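Local coordinates for protein-glutamine gamma-glutamyltransferase (Pseudomonas aeruginosa PAO1, PDB 6G49) that displays transglutaminase activity in vitro through this periplasmic domain, joining protein glutamine and lysine side chains, and is critical for the viability of the bacterium, at residues P90-E95 with P170-R175; V111-S116 with L152-S157; P185-L190 with D233-T238; D285-V290 with D303-V308. All blocks are in the same frame, centred on the assembly; numbering follows the deposited sequence. Where two conformers were deposited one is given.

Contact 1: residues P90-E95 with P170-R175; sequences PQWSGE and PRTRWR
Arg175 of helix 170-175 reaches across to the loop 90-95 and grips a single backbone oxygen with the end of its guanidinium. Arg175 NH1 lies 2.8 Å and Arg175 NH2 3.0 Å from Pro90 O, both bent bonds (145° and 137°) with the oxygen close to the guanidinium plane. This fork is the tight part of the contact. Arg175 NH1 also forms a salt bridge with Glu79, which in the conformer given accepts a hydrogen bond from Gln91 NE2. In that conformer a water donates to Gln91 OE1 and accepts only weakly from Arg175 NH1. The buried Thr172 belongs to the same close-packed side, its OG1 approaching Trp92 CZ2 obliquely at 3.4 Å.

The looser, outer side belongs to the exposed Arg171. Its guanidinium lies over one face of the Trp92 indole, the planes 28° apart, with Arg171 CZ 4.3 Å from the centroid of the Trp92 six-membered ring, a cation-pi stack. Arg171 NH2 is also salt-bridged to Asp169.

The contact thus fastens a surface loop between strands 86-87 and 100-101 to the short helix 170-175. Glu79 ties both Arg175 and the loop to strand 72-81, and Ser138 bonds the loop at Trp92 through its backbone and its hydroxyl.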
loop_
_atom_site.group_PDB
_atom_site.type_symbol
_atom_site.label_atom_id
_atom_site.label_comp_id
_atom_site.label_asym_id
_atom_site.label_seq_id
_atom_site.Cartn_x
_atom_site.Cartn_y
_atom_site.Cartn_z
ATOM N N PRO A 90 -6.498 13.760 -6.289
ATOM C CA PRO A 90 -7.482 14.343 -5.372
ATOM C C PRO A 90 -8.592 13.379 -4.967
ATOM O O PRO A 90 -9.021 12.561 -5.761
ATOM C CB PRO A 90 -8.043 15.519 -6.167
ATOM C CG PRO A 90 -7.077 15.748 -7.283
ATOM C CD PRO A 90 -6.395 14.415 -7.589
ATOM N N GLN A 91 -9.131 13.516 -3.737
ATOM C CA GLN A 91 -10.150 12.586 -3.201
ATOM C C GLN A 91 -11.389 13.392 -2.761
ATOM O O GLN A 91 -11.306 14.634 -2.610
ATOM C CB GLN A 91 -9.629 11.786 -1.989
ATOM C CG GLN A 91 -8.330 10.990 -2.242
ATOM C CD GLN A 91 -8.515 9.879 -3.258
ATOM O OE1 GLN A 91 -9.573 9.264 -3.358
ATOM N NE2 GLN A 91 -7.499 9.673 -4.083
ATOM N N TRP A 92 -12.478 12.672 -2.471
ATOM C CA TRP A 92 -13.687 13.233 -1.844
ATOM C C TRP A 92 -13.963 12.392 -0.588
ATOM O O TRP A 92 -13.153 11.576 -0.212
ATOM C CB TRP A 92 -14.872 13.281 -2.827
ATOM C CG TRP A 92 -15.146 12.017 -3.595
ATOM C CD1 TRP A 92 -16.013 11.013 -3.244
ATOM C CD2 TRP A 92 -14.607 11.633 -4.880
ATOM N NE1 TRP A 92 -16.044 10.042 -4.212
ATOM C CE2 TRP A 92 -15.172 10.374 -5.210
ATOM C CE3 TRP A 92 -13.676 12.203 -5.764
ATOM C CZ2 TRP A 92 -14.837 9.691 -6.382
ATOM C CZ3 TRP A 92 -13.359 11.530 -6.927
ATOM C CH2 TRP A 92 -13.932 10.295 -7.225
ATOM N N SER A 93 -15.092 12.607 0.074
ATOM C CA SER A 93 -15.402 11.913 1.337
ATOM C C SER A 93 -15.611 10.408 1.106
ATOM O O SER A 93 -16.175 9.988 0.087
ATOM C CB SER A 93 -16.597 12.527 2.028
ATOM O OG SER A 93 -16.837 11.850 3.259
ATOM N N GLY A 94 -15.108 9.578 2.040
ATOM C CA GLY A 94 -15.407 8.140 2.054
ATOM C C GLY A 94 -16.198 7.699 3.286
ATOM O O GLY A 94 -16.427 6.527 3.460
ATOM N N GLU A 95 -16.661 8.642 4.121
ATOM C CA GLU A 95 -17.357 8.365 5.377
ATOM C C GLU A 95 -18.872 8.229 5.121
ATOM O O GLU A 95 -19.624 9.078 5.577
ATOM C CB GLU A 95 -17.017 9.513 6.339
ATOM C CG GLU A 95 -17.470 9.298 7.777
ATOM C CD GLU A 95 -16.800 8.151 8.511
ATOM O OE1 GLU A 95 -15.946 7.478 7.926
ATOM O OE2 GLU A 95 -17.166 7.919 9.664
ATOM N N PRO A 170 -18.256 5.158 -10.755
ATOM C CA PRO A 170 -17.637 5.085 -12.096
ATOM C C PRO A 170 -16.377 5.910 -12.297
ATOM O O PRO A 170 -15.508 5.444 -13.017
ATOM C CB PRO A 170 -18.796 5.530 -13.037
ATOM C CG PRO A 170 -19.673 6.317 -12.129
ATOM C CD PRO A 170 -19.658 5.584 -10.809
ATOM N N ARG A 171 -16.260 7.055 -11.634
ATOM C CA ARG A 171 -15.069 7.882 -11.724
ATOM C C ARG A 171 -13.885 7.149 -11.071
ATOM O O ARG A 171 -12.790 7.192 -11.609
ATOM C CB ARG A 171 -15.268 9.245 -11.082
ATOM C CG ARG A 171 -16.250 10.148 -11.813
ATOM C CD ARG A 171 -16.654 11.305 -10.901
ATOM N NE ARG A 171 -17.171 10.826 -9.636
ATOM C CZ ARG A 171 -17.636 11.597 -8.650
ATOM N NH1 ARG A 171 -17.579 12.912 -8.758
ATOM N NH2 ARG A 171 -18.150 11.045 -7.561
ATOM N N THR A 172 -14.134 6.533 -9.917
ATOM C CA THR A 172 -13.087 5.775 -9.205
ATOM C C THR A 172 -12.614 4.577 -10.036
ATOM O O THR A 172 -11.432 4.275 -10.172
ATOM C CB THR A 172 -13.586 5.317 -7.837
ATOM O OG1 THR A 172 -14.000 6.514 -7.184
ATOM C CG2 THR A 172 -12.457 4.695 -7.052
ATOM N N ARG A 173 -13.576 3.876 -10.622
ATOM C CA ARG A 173 -13.285 2.772 -11.520
ATOM C C ARG A 173 -12.394 3.238 -12.685
ATOM O O ARG A 173 -11.381 2.600 -12.983
ATOM C CB ARG A 173 -14.572 2.100 -11.986
ATOM C CG ARG A 173 -14.381 0.778 -12.690
ATOM C CD ARG A 173 -15.768 0.175 -13.020
ATOM N NE ARG A 173 -15.737 -1.177 -13.440
ATOM C CZ ARG A 173 -16.834 -1.934 -13.385
ATOM N NH1 ARG A 173 -17.951 -1.417 -12.893
ATOM N NH2 ARG A 173 -16.775 -3.172 -13.781
ATOM N N TRP A 174 -12.796 4.320 -13.374
ATOM C CA TRP A 174 -12.088 4.825 -14.499
ATOM C C TRP A 174 -10.665 5.230 -14.110
ATOM O O TRP A 174 -9.673 4.936 -14.818
ATOM C CB TRP A 174 -12.830 6.003 -15.140
ATOM C CG TRP A 174 -12.416 6.320 -16.533
ATOM C CD1 TRP A 174 -11.571 7.267 -17.021
ATOM C CD2 TRP A 174 -12.871 5.576 -17.674
ATOM N NE1 TRP A 174 -11.474 7.142 -18.392
ATOM C CE2 TRP A 174 -12.219 6.098 -18.804
ATOM C CE3 TRP A 174 -13.777 4.524 -17.809
ATOM C CZ2 TRP A 174 -12.525 5.645 -20.103
ATOM C CZ3 TRP A 174 -14.060 4.069 -19.081
ATOM C CH2 TRP A 174 -13.423 4.624 -20.190
ATOM N N ARG A 175 -10.551 5.964 -13.009
ATOM C CA ARG A 175 -9.270 6.476 -12.524
ATOM C C ARG A 175 -8.305 5.303 -12.273
ATOM O O ARG A 175 -7.117 5.440 -12.558
ATOM C CB ARG A 175 -9.516 7.242 -11.225
ATOM C CG ARG A 175 -8.257 7.559 -10.441
ATOM C CD ARG A 175 -8.657 8.215 -9.130
ATOM N NE ARG A 175 -9.064 9.579 -9.326
ATOM C CZ ARG A 175 -9.222 10.465 -8.336
ATOM N NH1 ARG A 175 -9.066 10.043 -7.085
ATOM N NH2 ARG A 175 -9.426 11.761 -8.621
HETATM O O HOH W 1 -10.202 7.470 -5.364
#

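Contact 2: residues V111-S116 with L152-S157; sequences VIMQPS and LFYRVS
An antiparallel strand pair within a six-stranded sheet joins Val111-Met113 to Leu152-Tyr154. Val111 and Tyr154 form a hydrogen-bonded pair, with Val111 N 2.8 Å from Tyr154 O and Tyr154 N 2.9 Å from Val111 O. Met113 and Leu152 form the next such pair, and Ile112 with Phe153 the non-hydrogen-bonded pair between them, where the strands draw in to a CA-CA distance of 4.4 Å. CA-H...O contacts from Phe153 CA to Val111 O and from Ile112 CA to Leu152 O supplement these bonds.

On the face carrying Val111, Met113, Leu152 and Tyr154, the tyrosine CG sits between its backbone N and carbonyl carbon (chi1 58°), and the ring lies beside Val111. Val111 CB stands over one face, 3.8 Å from the centroid of the Tyr154 ring, a CH-pi contact displaced toward the rim, and Val111 CG1 comes within 3.5 Å of Tyr154 OH. Met113 SD approaches the same ring obliquely, 4.0 Å from Tyr154 CE1, a Met-aromatic contact. The tyrosine hydroxyl is hydrogen-bonded to Phe122 O, and Leu121 of strand 120-124 packs against Met113, Leu152 and Tyr154. Strand 107-113 thus runs between 152-158 and 55-61 in the antiparallel sheet of the TgpA N-terminal region.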
loop_
_atom_site.group_PDB
_atom_site.type_symbol
_atom_site.label_atom_id
_atom_site.label_comp_id
_atom_site.label_asym_id
_atom_site.label_seq_id
_atom_site.Cartn_x
_atom_site.Cartn_y
_atom_site.Cartn_z
ATOM N N VAL A 111 -2.175 6.202 18.863
ATOM C CA VAL A 111 -0.971 6.495 18.075
ATOM C C VAL A 111 -0.389 7.820 18.547
ATOM O O VAL A 111 -1.142 8.737 18.809
ATOM C CB VAL A 111 -1.284 6.605 16.581
ATOM C CG1 VAL A 111 -0.003 6.888 15.780
ATOM C CG2 VAL A 111 -1.989 5.331 16.129
ATOM N N ILE A 112 0.916 7.886 18.655
ATOM C CA ILE A 112 1.660 9.184 18.700
ATOM C C ILE A 112 2.560 9.222 17.457
ATOM O O ILE A 112 3.446 8.397 17.327
ATOM C CB ILE A 112 2.420 9.432 20.015
ATOM C CG1 ILE A 112 3.046 10.831 20.002
ATOM C CG2 ILE A 112 3.467 8.368 20.345
ATOM C CD1 ILE A 112 3.655 11.247 21.333
ATOM N N MET A 113 2.271 10.188 16.588
ATOM C CA MET A 113 2.959 10.374 15.319
ATOM C C MET A 113 4.014 11.461 15.504
ATOM O O MET A 113 3.752 12.488 16.062
ATOM C CB MET A 113 1.926 10.878 14.300
ATOM C CG MET A 113 2.072 10.373 12.978
ATOM S SD MET A 113 0.658 11.053 12.005
ATOM C CE MET A 113 1.706 11.824 10.769
ATOM N N GLN A 114 5.160 11.239 14.917
ATOM C CA GLN A 114 6.169 12.275 14.774
ATOM C C GLN A 114 5.752 13.184 13.634
ATOM O O GLN A 114 4.973 12.807 12.747
ATOM C CB GLN A 114 7.515 11.656 14.447
ATOM C CG GLN A 114 8.055 10.696 15.494
ATOM C CD GLN A 114 8.313 11.436 16.781
ATOM O OE1 GLN A 114 9.171 12.337 16.861
ATOM N NE2 GLN A 114 7.467 11.146 17.734
ATOM N N PRO A 115 6.251 14.427 13.594
ATOM C CA PRO A 115 5.955 15.300 12.457
ATOM C C PRO A 115 6.350 14.644 11.124
ATOM O O PRO A 115 7.419 14.043 11.027
ATOM C CB PRO A 115 6.862 16.520 12.719
ATOM C CG PRO A 115 7.051 16.511 14.195
ATOM C CD PRO A 115 7.130 15.052 14.587
ATOM N N SER A 116 5.394 14.693 10.184
ATOM C CA SER A 116 5.573 14.148 8.817
ATOM C C SER A 116 5.673 15.255 7.741
ATOM O O SER A 116 6.077 14.964 6.620
ATOM C CB SER A 116 4.442 13.235 8.477
ATOM O OG SER A 116 3.251 13.963 8.434
ATOM N N LEU A 152 1.646 14.370 17.412
ATOM C CA LEU A 152 0.252 14.290 17.451
ATOM C C LEU A 152 -0.189 12.958 18.065
ATOM O O LEU A 152 0.154 11.882 17.566
ATOM C CB LEU A 152 -0.321 14.414 16.034
ATOM C CG LEU A 152 -1.834 14.323 15.933
ATOM C CD1 LEU A 152 -2.501 15.519 16.606
ATOM C CD2 LEU A 152 -2.267 14.232 14.467
ATOM N N PHE A 153 -1.005 13.042 19.134
ATOM C CA PHE A 153 -1.647 11.835 19.707
ATOM C C PHE A 153 -3.051 11.714 19.124
ATOM O O PHE A 153 -3.822 12.684 19.020
ATOM C CB PHE A 153 -1.721 12.014 21.234
ATOM C CG PHE A 153 -2.359 10.857 21.938
ATOM C CD1 PHE A 153 -3.727 10.783 22.028
ATOM C CD2 PHE A 153 -1.579 9.929 22.575
ATOM C CE1 PHE A 153 -4.315 9.736 22.693
ATOM C CE2 PHE A 153 -2.181 8.907 23.298
ATOM C CZ PHE A 153 -3.538 8.790 23.269
ATOM N N TYR A 154 -3.449 10.494 18.755
ATOM C CA TYR A 154 -4.788 10.269 18.300
ATOM C C TYR A 154 -5.206 8.843 18.589
ATOM O O TYR A 154 -4.377 7.954 18.776
ATOM C CB TYR A 154 -4.981 10.609 16.812
ATOM C CG TYR A 154 -4.117 9.875 15.822
ATOM C CD1 TYR A 154 -2.883 10.364 15.486
ATOM C CD2 TYR A 154 -4.592 8.768 15.120
ATOM C CE1 TYR A 154 -2.073 9.689 14.579
ATOM C CE2 TYR A 154 -3.810 8.116 14.175
ATOM C CZ TYR A 154 -2.555 8.602 13.867
ATOM O OH TYR A 154 -1.715 7.998 12.959
ATOM N N ARG A 155 -6.517 8.672 18.695
ATOM C CA ARG A 155 -7.148 7.403 19.018
ATOM C C ARG A 155 -7.820 6.860 17.780
ATOM O O ARG A 155 -8.424 7.597 17.039
ATOM C CB ARG A 155 -8.138 7.593 20.166
ATOM C CG ARG A 155 -7.545 8.364 21.335
ATOM C CD ARG A 155 -8.466 8.355 22.541
ATOM N NE ARG A 155 -8.961 7.012 22.776
ATOM C CZ ARG A 155 -8.486 6.188 23.699
ATOM N NH1 ARG A 155 -7.508 6.574 24.509
ATOM N NH2 ARG A 155 -9.002 4.975 23.820
ATOM N N VAL A 156 -7.707 5.557 17.582
ATOM C CA VAL A 156 -8.184 4.891 16.361
ATOM C C VAL A 156 -9.028 3.660 16.718
ATOM O O VAL A 156 -8.646 2.911 17.614
ATOM C CB VAL A 156 -7.011 4.461 15.470
ATOM C CG1 VAL A 156 -7.499 3.902 14.136
ATOM C CG2 VAL A 156 -6.005 5.614 15.275
ATOM N N SER A 157 -10.027 3.400 15.861
ATOM C CA SER A 157 -10.695 2.141 15.711
ATOM C C SER A 157 -10.582 1.717 14.242
ATOM O O SER A 157 -10.913 2.512 13.373
ATOM C CB SER A 157 -12.168 2.243 16.075
ATOM O OG SER A 157 -12.321 2.405 17.482
#

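Contact 3: residues P185-L190 with D233-T238; sequences PRARAL and DFLFDT
Leu190 CD2 meets the edge of the Phe236 ring, 3.9 Å from Phe236 CZ, and Ala187 CB touches Leu235 CD1 at 4.2 Å. Phe236, with CG anti to its carbonyl carbon (chi1 -52°), extends toward helix 185-197, and its ring carries Leu235 CB over the centre of one face. Ala187 N lies at the ring edge, 3.6 Å from Phe236 CE2, while Arg186 CB comes obliquely to within 3.5 Å of Phe236 CE2.

The two segments are nearly perpendicular, at 96°, with their axes 9.7 Å apart, a helix-helix packing inside the transglutaminase-like part of the chain. Leu235 and Ala187 also rest on helix 243-256. Where helix 230-238 ends, a wider pi-type turn at 234-238 lets Asp233 O accept from both Asp237 N and Thr238 N.

Outside the apolar patch, one face of the Arg186 guanidinium lies over Phe236 CD2, and its end takes Asp237. Arg186 NH1 is 2.9 Å from Asp237 OD1, on its syn side, and Arg186 NH2 is 2.9 Å from Asp237 OD2, met from above the carboxylate plane; both bonds are nearly straight. Asp233 OD1 adds a longer salt bridge, 3.4 Å from Arg186 NH2, while its OD2 accepts from Gly227 N.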
loop_
_atom_site.group_PDB
_atom_site.type_symbol
_atom_site.label_atom_id
_atom_site.label_comp_id
_atom_site.label_asym_id
_atom_site.label_seq_id
_atom_site.Cartn_x
_atom_site.Cartn_y
_atom_site.Cartn_z
ATOM N N PRO A 185 5.553 -2.120 -23.220
ATOM C CA PRO A 185 4.777 -3.017 -24.057
ATOM C C PRO A 185 4.830 -4.484 -23.589
ATOM O O PRO A 185 3.869 -5.217 -23.741
ATOM C CB PRO A 185 5.473 -2.856 -25.431
ATOM C CG PRO A 185 6.901 -2.458 -25.097
ATOM C CD PRO A 185 6.720 -1.518 -23.905
ATOM N N ARG A 186 5.951 -4.911 -22.996
ATOM C CA ARG A 186 6.048 -6.304 -22.566
ATOM C C ARG A 186 5.039 -6.587 -21.429
ATOM O O ARG A 186 4.428 -7.629 -21.354
ATOM C CB ARG A 186 7.492 -6.702 -22.238
ATOM C CG ARG A 186 8.406 -6.766 -23.469
ATOM C CD ARG A 186 9.825 -7.224 -23.093
ATOM N NE ARG A 186 10.638 -6.195 -22.446
ATOM C CZ ARG A 186 11.758 -6.398 -21.741
ATOM N NH1 ARG A 186 12.213 -7.633 -21.528
ATOM N NH2 ARG A 186 12.410 -5.354 -21.263
ATOM N N ALA A 187 4.935 -5.651 -20.483
ATOM C CA ALA A 187 4.032 -5.823 -19.379
ATOM C C ALA A 187 2.573 -5.808 -19.845
ATOM O O ALA A 187 1.743 -6.578 -19.308
ATOM C CB ALA A 187 4.306 -4.756 -18.336
ATOM N N ARG A 188 2.269 -4.965 -20.853
ATOM C CA ARG A 188 0.950 -4.938 -21.440
ATOM C C ARG A 188 0.651 -6.277 -22.117
ATOM O O ARG A 188 -0.449 -6.817 -21.992
ATOM C CB ARG A 188 0.812 -3.768 -22.415
ATOM C CG ARG A 188 0.598 -2.412 -21.761
ATOM C CD ARG A 188 0.660 -1.336 -22.828
ATOM N NE ARG A 188 1.425 -0.186 -22.387
ATOM C CZ ARG A 188 0.901 0.881 -21.788
ATOM N NH1 ARG A 188 -0.413 1.075 -21.781
ATOM N NH2 ARG A 188 1.695 1.748 -21.184
ATOM N N ALA A 189 1.653 -6.852 -22.805
ATOM C CA ALA A 189 1.459 -8.199 -23.435
ATOM C C ALA A 189 1.171 -9.283 -22.384
ATOM O O ALA A 189 0.309 -10.135 -22.542
ATOM C CB ALA A 189 2.686 -8.560 -24.270
ATOM N N LEU A 190 1.914 -9.251 -21.265
ATOM C CA LEU A 190 1.660 -10.158 -20.185
ATOM C C LEU A 190 0.226 -10.002 -19.671
ATOM O O LEU A 190 -0.437 -10.983 -19.434
ATOM C CB LEU A 190 2.689 -9.927 -19.076
ATOM C CG LEU A 190 2.466 -10.720 -17.797
ATOM C CD1 LEU A 190 2.619 -12.231 -17.998
ATOM C CD2 LEU A 190 3.398 -10.250 -16.691
ATOM N N ASP A 233 11.443 -3.688 -17.572
ATOM C CA ASP A 233 12.856 -3.941 -17.169
ATOM C C ASP A 233 12.880 -4.715 -15.838
ATOM O O ASP A 233 13.613 -5.711 -15.650
ATOM C CB ASP A 233 13.679 -2.658 -17.130
ATOM C CG ASP A 233 13.886 -2.022 -18.509
ATOM O OD1 ASP A 233 13.576 -2.681 -19.514
ATOM O OD2 ASP A 233 14.237 -0.841 -18.522
ATOM N N PHE A 234 12.057 -4.276 -14.885
ATOM C CA PHE A 234 11.942 -4.951 -13.608
ATOM C C PHE A 234 11.350 -6.342 -13.765
ATOM O O PHE A 234 11.893 -7.308 -13.242
ATOM C CB PHE A 234 11.158 -4.097 -12.602
ATOM C CG PHE A 234 10.731 -4.881 -11.395
ATOM C CD1 PHE A 234 11.659 -5.254 -10.411
ATOM C CD2 PHE A 234 9.402 -5.201 -11.182
ATOM C CE1 PHE A 234 11.254 -5.987 -9.304
ATOM C CE2 PHE A 234 8.989 -5.926 -10.074
ATOM C CZ PHE A 234 9.916 -6.297 -9.103
ATOM N N LEU A 235 10.207 -6.512 -14.443
ATOM C CA LEU A 235 9.542 -7.829 -14.455
ATOM C C LEU A 235 10.325 -8.903 -15.248
ATOM O O LEU A 235 10.136 -10.051 -14.972
ATOM C CB LEU A 235 8.156 -7.710 -15.092
ATOM C CG LEU A 235 7.113 -7.036 -14.225
ATOM C CD1 LEU A 235 5.809 -6.846 -15.009
ATOM C CD2 LEU A 235 6.879 -7.856 -12.960
ATOM N N PHE A 236 11.010 -8.477 -16.306
ATOM C CA PHE A 236 11.508 -9.457 -17.331
ATOM C C PHE A 236 13.041 -9.444 -17.437
ATOM O O PHE A 236 13.585 -10.362 -18.034
ATOM C CB PHE A 236 10.872 -9.194 -18.695
ATOM C CG PHE A 236 9.374 -9.129 -18.642
ATOM C CD1 PHE A 236 8.636 -10.239 -18.287
ATOM C CD2 PHE A 236 8.716 -7.960 -18.976
ATOM C CE1 PHE A 236 7.254 -10.175 -18.227
ATOM C CE2 PHE A 236 7.333 -7.895 -18.906
ATOM C CZ PHE A 236 6.611 -8.992 -18.511
ATOM N N ASP A 237 13.715 -8.406 -16.947
ATOM C CA ASP A 237 15.192 -8.252 -17.089
ATOM C C ASP A 237 15.875 -8.360 -15.726
ATOM O O ASP A 237 16.531 -9.371 -15.435
ATOM C CB ASP A 237 15.566 -6.999 -17.878
ATOM C CG ASP A 237 14.943 -6.920 -19.266
ATOM O OD1 ASP A 237 14.435 -7.964 -19.752
ATOM O OD2 ASP A 237 14.942 -5.786 -19.851
ATOM N N THR A 238 15.705 -7.372 -14.844
ATOM C CA THR A 238 16.449 -7.312 -13.593
ATOM C C THR A 238 15.835 -8.270 -12.562
ATOM O O THR A 238 16.557 -8.817 -11.712
ATOM C CB THR A 238 16.586 -5.887 -13.052
ATOM O OG1 THR A 238 15.293 -5.463 -12.567
ATOM C CG2 THR A 238 17.147 -4.914 -14.059
#

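Contact 4: residues D285-V290 with D303-V308; sequences DAHAWV and DPTYQV
Trp289 on strand 286-294 and Asp303, just past strand 298-302, bring their CA atoms within 4.9 Å, and the chain after Asp303 turns through helical torsions. His287 and Asp303 meet tip to tip: His287 NE2 donates to Asp303 OD2 at 2.8 Å (162°), the oxygen near the ring plane and approached on its syn side, with ring and carboxylate planes 60° apart. Asp303 CG, anti to the backbone N (chi1 -176°), is thereby placed toward His287. Tyr72 OH provides a second hold on OD2. By similarity these two residues and Cys243, on the neighbouring helix 243-256, form the active site, a Cys-His-Asp arrangement as in other transglutaminases.

The second carboxylate oxygen is held too. Thr305 N lies 3.0 Å from Asp303 OD1, closing an Asx turn, and a water donates to both Asp303 OD1 and Ala288 O while accepting from Thr305 OG1 in the conformer given. Thr305 CB sits at the edge of the imidazole, 3.9 Å from His287 CE1. Val290 CG2 packs loosely on Pro304 CD, 4.3 Å away.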
loop_
_atom_site.group_PDB
_atom_site.type_symbol
_atom_site.label_atom_id
_atom_site.label_comp_id
_atom_site.label_asym_id
_atom_site.label_seq_id
_atom_site.Cartn_x
_atom_site.Cartn_y
_atom_site.Cartn_z
ATOM N N ASP A 285 10.496 0.862 8.024
ATOM C CA ASP A 285 9.303 0.034 7.879
ATOM C C ASP A 285 8.394 0.551 6.749
ATOM O O ASP A 285 7.299 -0.040 6.537
ATOM C CB ASP A 285 8.527 -0.016 9.172
ATOM C CG ASP A 285 9.257 -0.747 10.296
ATOM O OD1 ASP A 285 9.896 -1.755 9.983
ATOM O OD2 ASP A 285 9.278 -0.218 11.428
ATOM N N ALA A 286 8.782 1.595 6.031
ATOM C CA ALA A 286 7.964 2.150 4.914
ATOM C C ALA A 286 7.748 1.040 3.889
ATOM O O ALA A 286 8.642 0.218 3.591
ATOM C CB ALA A 286 8.591 3.347 4.297
ATOM N N HIS A 287 6.517 0.969 3.381
ATOM C CA HIS A 287 6.119 -0.151 2.538
ATOM C C HIS A 287 5.048 0.314 1.553
ATOM O O HIS A 287 4.361 1.269 1.786
ATOM C CB HIS A 287 5.631 -1.287 3.429
ATOM C CG HIS A 287 5.569 -2.617 2.783
ATOM N ND1 HIS A 287 6.688 -3.141 2.189
ATOM C CD2 HIS A 287 4.562 -3.501 2.646
ATOM C CE1 HIS A 287 6.360 -4.350 1.709
ATOM N NE2 HIS A 287 5.049 -4.596 1.951
ATOM N N ALA A 288 4.954 -0.438 0.471
ATOM C CA ALA A 288 3.975 -0.229 -0.587
ATOM C C ALA A 288 3.409 -1.564 -1.008
ATOM O O ALA A 288 4.148 -2.563 -1.121
ATOM C CB ALA A 288 4.591 0.478 -1.759
ATOM N N TRP A 289 2.085 -1.618 -1.195
ATOM C CA TRP A 289 1.392 -2.786 -1.584
ATOM C C TRP A 289 0.272 -2.399 -2.579
ATOM O O TRP A 289 0.294 -1.279 -3.125
ATOM C CB TRP A 289 0.921 -3.611 -0.389
ATOM C CG TRP A 289 -0.011 -2.913 0.559
ATOM C CD1 TRP A 289 -1.362 -3.077 0.666
ATOM C CD2 TRP A 289 0.367 -2.047 1.653
ATOM N NE1 TRP A 289 -1.868 -2.305 1.681
ATOM C CE2 TRP A 289 -0.835 -1.679 2.316
ATOM C CE3 TRP A 289 1.568 -1.478 2.101
ATOM C CZ2 TRP A 289 -0.853 -0.833 3.433
ATOM C CZ3 TRP A 289 1.537 -0.669 3.214
ATOM C CH2 TRP A 289 0.340 -0.328 3.845
ATOM N N VAL A 290 -0.648 -3.323 -2.801
ATOM C CA VAL A 290 -1.670 -3.165 -3.873
ATOM C C VAL A 290 -3.052 -3.417 -3.270
ATOM O O VAL A 290 -3.247 -4.233 -2.382
ATOM C CB VAL A 290 -1.378 -4.113 -5.048
ATOM C CG1 VAL A 290 -2.478 -4.057 -6.125
ATOM C CG2 VAL A 290 -0.026 -3.798 -5.646
ATOM N N ASP A 303 -0.190 -8.185 -1.258
ATOM C CA ASP A 303 1.188 -7.689 -1.123
ATOM C C ASP A 303 2.138 -8.598 -1.877
ATOM O O ASP A 303 2.489 -9.663 -1.388
ATOM C CB ASP A 303 1.600 -7.602 0.337
ATOM C CG ASP A 303 2.973 -7.018 0.491
ATOM O OD1 ASP A 303 3.635 -6.703 -0.531
ATOM O OD2 ASP A 303 3.361 -6.817 1.688
ATOM N N PRO A 304 2.580 -8.210 -3.087
ATOM C CA PRO A 304 3.447 -9.059 -3.887
ATOM C C PRO A 304 4.805 -9.306 -3.225
ATOM O O PRO A 304 5.457 -10.303 -3.550
ATOM C CB PRO A 304 3.601 -8.315 -5.231
ATOM C CG PRO A 304 3.218 -6.910 -4.914
ATOM C CD PRO A 304 2.185 -6.996 -3.816
ATOM N N THR A 305 5.220 -8.417 -2.336
ATOM C CA THR A 305 6.499 -8.540 -1.630
ATOM C C THR A 305 6.485 -9.850 -0.851
ATOM O O THR A 305 7.518 -10.485 -0.601
ATOM C CB THR A 305 6.744 -7.373 -0.663
ATOM O OG1 THR A 305 6.953 -6.182 -1.417
ATOM C CG2 THR A 305 7.942 -7.562 0.242
ATOM N N TYR A 306 5.305 -10.216 -0.353
ATOM C CA TYR A 306 5.185 -11.415 0.474
ATOM C C TYR A 306 5.643 -12.673 -0.300
ATOM O O TYR A 306 6.107 -13.661 0.331
ATOM C CB TYR A 306 3.787 -11.576 1.037
ATOM C CG TYR A 306 3.667 -12.789 1.932
ATOM C CD1 TYR A 306 4.149 -12.763 3.226
ATOM C CD2 TYR A 306 3.078 -13.961 1.495
ATOM C CE1 TYR A 306 4.085 -13.868 4.053
ATOM C CE2 TYR A 306 3.007 -15.082 2.308
ATOM C CZ TYR A 306 3.517 -15.041 3.580
ATOM O OH TYR A 306 3.396 -16.147 4.364
ATOM N N GLN A 307 5.517 -12.675 -1.641
ATOM C CA GLN A 307 5.881 -13.782 -2.492
ATOM C C GLN A 307 7.398 -13.950 -2.600
ATOM O O GLN A 307 7.874 -15.031 -2.989
ATOM C CB GLN A 307 5.278 -13.648 -3.886
ATOM C CG GLN A 307 3.761 -13.526 -3.840
ATOM C CD GLN A 307 3.130 -14.753 -3.238
ATOM O OE1 GLN A 307 3.512 -15.873 -3.579
ATOM N NE2 GLN A 307 2.125 -14.561 -2.404
ATOM N N VAL A 308 8.146 -12.868 -2.391
ATOM C CA VAL A 308 9.587 -12.826 -2.617
ATOM C C VAL A 308 10.337 -12.769 -1.284
ATOM O O VAL A 308 11.402 -13.348 -1.159
ATOM C CB VAL A 308 9.940 -11.606 -3.481
ATOM C CG1 VAL A 308 11.441 -11.513 -3.743
ATOM C CG2 VAL A 308 9.151 -11.617 -4.770
HETATM O O HOH W 2 4.511 -4.881 -2.326
#

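Along the chain, contact 2 falls between the two halves of contact 1, and contacts 3 and 4 follow in turn. Contact 2 belongs to the six-stranded sheet, about 26 Å from contact 1 between centres. Strand 286-294 of contact 4 and strand 72-81, which holds Glu79 beside contact 1, share the larger antiparallel sheet, so that sheet links the surface loop to the active site. Contact 3 lies about 40 Å from contact 2, centre to centre, on the opposite side of the chain's centre. Contact 4, the most central, lies about 19 Å from contact 3 between centres. Helices 201-214 and 243-256 touch both, linking the helical packing to the segments that carry His287 and Asp303.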